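Local atomic coordinates of fiber (Human adenovirus 35, PDB entry 2QLK), a protein that attaches the adenovirus to its host cell through the trimeric knob (head) domain of the fibre, the part present here, which binds the receptor CD46. Residues 66-69 and 70-73; 149-152 and 153-156. One frame throughout, in Å; residues are numbered along the deposited sequence.

Contact 1 of 2, residues 66-69 and 70-73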
# COMPACT_ATOMS: atom_id res chain seq x y z
N GLY A 66 1.62 2.93 -22.28
CA GLY A 66 2.31 3.64 -23.36
C GLY A 66 1.56 3.53 -24.68
O GLY A 66 1.01 2.47 -24.98
N VAL A 67 1.57 4.60 -25.48
CA VAL A 67 0.88 4.59 -26.76
C VAL A 67 1.78 4.62 -28.00
O VAL A 67 1.56 3.86 -28.94
CB VAL A 67 -0.13 5.76 -26.89
CG1 VAL A 67 -1.01 5.85 -25.64
CG2 VAL A 67 0.60 7.05 -27.16
N SER A 68 2.79 5.47 -27.99
CA SER A 68 3.66 5.57 -29.15
C SER A 68 4.62 4.39 -29.31
O SER A 68 5.00 3.72 -28.33
CB SER A 68 4.46 6.87 -29.11
OG SER A 68 5.49 6.80 -28.14
N ASP A 69 4.99 4.15 -30.57
CA ASP A 69 5.91 3.08 -30.92
C ASP A 69 7.20 3.26 -30.10
O ASP A 69 7.83 2.28 -29.70
CB ASP A 69 6.25 3.14 -32.41
CG ASP A 69 5.05 2.86 -33.30
OD1 ASP A 69 4.01 3.53 -33.14
OD2 ASP A 69 5.15 1.97 -34.18
N THR A 70 7.58 4.51 -29.87
CA THR A 70 8.79 4.79 -29.11
C THR A 70 8.63 4.37 -27.65
O THR A 70 9.48 3.67 -27.08
CB THR A 70 9.17 6.29 -29.14
OG1 THR A 70 9.34 6.71 -30.51
CG2 THR A 70 10.47 6.53 -28.37
N VAL A 71 7.54 4.81 -27.02
CA VAL A 71 7.32 4.45 -25.64
C VAL A 71 7.28 2.92 -25.54
O VAL A 71 8.01 2.31 -24.75
CB VAL A 71 5.99 5.07 -25.13
CG1 VAL A 71 5.65 4.52 -23.74
CG2 VAL A 71 6.12 6.60 -25.08
N ASN A 72 6.47 2.28 -26.39
CA ASN A 72 6.33 0.84 -26.32
C ASN A 72 7.50 0.01 -26.82
O ASN A 72 7.36 -1.17 -27.13
CB ASN A 72 5.01 0.45 -27.00
CG ASN A 72 3.82 1.10 -26.32
OD1 ASN A 72 3.80 1.25 -25.10
ND2 ASN A 72 2.84 1.51 -27.11
N GLN A 73 8.67 0.63 -26.83
CA GLN A 73 9.90 -0.03 -27.25
C GLN A 73 10.95 0.18 -26.15
O GLN A 73 12.03 -0.41 -26.18
CB GLN A 73 10.37 0.56 -28.58
CG GLN A 73 11.51 -0.19 -29.25
CD GLN A 73 11.57 0.08 -30.75
OE1 GLN A 73 11.52 1.22 -31.20
NE2 GLN A 73 11.69 -0.99 -31.54

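Contact 2 of 2, residues 149-152 and 153-156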
# COMPACT_ATOMS: atom_id res chain seq x y z
N TYR A 149 5.95 -4.78 -14.29
CA TYR A 149 5.68 -4.83 -15.71
C TYR A 149 5.53 -6.32 -16.03
O TYR A 149 6.38 -7.14 -15.67
CB TYR A 149 6.84 -4.28 -16.54
CG TYR A 149 6.59 -4.46 -18.01
CD1 TYR A 149 5.55 -3.79 -18.63
CD2 TYR A 149 7.36 -5.34 -18.78
CE1 TYR A 149 5.25 -3.98 -19.97
CE2 TYR A 149 7.07 -5.55 -20.15
CZ TYR A 149 6.01 -4.86 -20.73
OH TYR A 149 5.71 -4.99 -22.08
N MET A 150 4.45 -6.66 -16.72
CA MET A 150 4.14 -8.02 -17.15
C MET A 150 4.53 -8.13 -18.64
O MET A 150 4.01 -7.40 -19.49
CB MET A 150 2.63 -8.25 -16.96
CG MET A 150 2.12 -9.64 -17.25
SD MET A 150 0.45 -9.85 -16.55
CE MET A 150 0.82 -10.92 -15.22
N THR A 151 5.47 -9.02 -18.95
CA THR A 151 5.93 -9.16 -20.35
C THR A 151 4.82 -9.71 -21.22
O THR A 151 3.96 -10.46 -20.76
CB THR A 151 7.13 -10.09 -20.48
OG1 THR A 151 6.70 -11.46 -20.41
CG2 THR A 151 8.11 -9.83 -19.36
N SER A 152 4.86 -9.31 -22.48
CA SER A 152 3.87 -9.68 -23.47
C SER A 152 3.96 -11.13 -23.93
O SER A 152 3.00 -11.65 -24.47
CB SER A 152 4.01 -8.77 -24.68
OG SER A 152 5.26 -9.02 -25.31
N TYR A 153 5.09 -11.78 -23.73
CA TYR A 153 5.21 -13.16 -24.20
C TYR A 153 4.93 -14.25 -23.17
O TYR A 153 3.95 -14.99 -23.29
CB TYR A 153 6.58 -13.39 -24.87
CG TYR A 153 7.77 -12.82 -24.13
CD1 TYR A 153 8.17 -13.33 -22.90
CD2 TYR A 153 8.52 -11.78 -24.68
CE1 TYR A 153 9.28 -12.82 -22.24
CE2 TYR A 153 9.64 -11.27 -24.03
CZ TYR A 153 10.01 -11.80 -22.80
OH TYR A 153 11.12 -11.32 -22.15
N ASP A 154 5.79 -14.36 -22.16
CA ASP A 154 5.61 -15.37 -21.13
C ASP A 154 4.93 -14.81 -19.90
O ASP A 154 4.84 -15.49 -18.89
CB ASP A 154 6.97 -15.98 -20.73
CG ASP A 154 7.96 -14.93 -20.24
OD1 ASP A 154 7.55 -13.97 -19.55
OD2 ASP A 154 9.16 -15.07 -20.54
N ARG A 155 4.47 -13.57 -20.00
CA ARG A 155 3.77 -12.90 -18.92
C ARG A 155 4.53 -12.87 -17.61
O ARG A 155 3.92 -12.91 -16.54
CB ARG A 155 2.39 -13.54 -18.66
CG ARG A 155 1.36 -13.36 -19.77
CD ARG A 155 1.08 -11.90 -20.12
NE ARG A 155 -0.07 -11.81 -21.02
CZ ARG A 155 -0.48 -10.69 -21.63
NH1 ARG A 155 0.17 -9.55 -21.45
NH2 ARG A 155 -1.55 -10.73 -22.42
N SER A 156 5.85 -12.81 -17.67
CA SER A 156 6.60 -12.75 -16.44
C SER A 156 6.62 -11.30 -15.93
O SER A 156 6.38 -10.35 -16.68
CB SER A 156 8.02 -13.28 -16.64
OG SER A 156 8.70 -12.58 -17.66

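Contact 1 of 2, residues 66-69 and 70-73
Gly-66, the last residue of strand 57-66, meets both Val-71 and Asn-72. Having no side chain, Gly-66 lets CG1 of Val-71 come within 3.5 Å of its CA in a tightly filled spot. Gly-66 O accepts a weak, bent bond from Asn-72 ND2 (3.0 Å, 146° at the hydrogen). The other end of that amide, OD1, is held by the backbone N of Leu-198, so asparagine suits the place by offering a donor and an acceptor. The backbone of Val-67 bonds to Asp-44 in a neighbouring loop. Ser-68 OG sits between its own backbone N and carbonyl carbon (chi1 74°), where it accepts from Val-71 N at 3.1 Å and touches Val-71 CG2. Ser-68 O takes the N-H of Asn-72 N at 2.8 Å in an almost perfectly straight bond (178°). Asp-69 is exposed and its side chain poorly ordered, a place that suits a charged residue, while Asp-69 O packs 3.3 Å from CB of Gln-73. One serine thus receives two backbone N-H groups, its hydroxyl that of the third residue on and its carbonyl that of the fourth: the pattern of an ST motif, here in the loop that follows strand 57-66 of the knob.

Contact 2 of 2, residues 149-152 and 153-156
Thr-151 packs on one face of the Tyr-153 ring, its CB lying 4.1 Å from the ring centroid and 19° off the normal, a CH-pi contact; the ring is poorly ordered, so its placing is less certain. CB of Asp-154 lies at the ring's edge, in plane; the phenol reaches on to Pro-191 O by a weak hydrogen bond. The Tyr-149 ring meets Phe-75 edge-to-face, and its OH bonds Glu-192. The Arg-155 guanidinium approaches Thr-151 O and Ser-152 CA obliquely, and its NH2 bonds Thr-135 O of the second subunit. Nearer its root, Arg-155 CD packs 3.8 Å from CG of Met-150, methylene against methylene. Arg-155 CA also makes a CA-H...O contact of 3.1 Å with Thr-151 O.

Thr-151 N donates to Ser-156 O (2.8 Å, 166°), closing the loop of a beta hairpin between antiparallel neighbours 142-150 and 157-166. Asp-154 OD1 is met by Thr-151 OG1 (2.8 Å) from above the carboxylate plane and by Ser-156 OG (2.6 Å) on the syn side; Ser-156 N completes an Asx turn. Chi1 of 57° brings the carboxylate back toward Thr-151 and Ser-156, whose short side chains hold hydroxyl donors close to the backbone, within bonding distance. Three donors on one oxygen probably favour the ionised carboxylate and fix its rotation, so OD1 ties residues 151, 154 and 156 together, beside the backbone bond.

Followed from the N terminus, the chain leaves strand 57-66 and at once closes contact 1, a tight turn opening the passage to strand 79-88, from one sheet of the sandwich to the other. Contact 2 comes much later, closing the loop that joins the antiparallel strands 142-150 and 157-166 of the second sheet. The two lie in series, neither nesting nor crossing, with centres about 16 Å apart and nearest atoms about 7 Å apart. Both lean on the loop between strands 177-186 and 203-208, with Ala-196 common to the two: contact 1 bonds to it and to Leu-198, while contact 2 packs on it and bonds to Glu-192. Of the two, only contact 2 also reaches the second subunit.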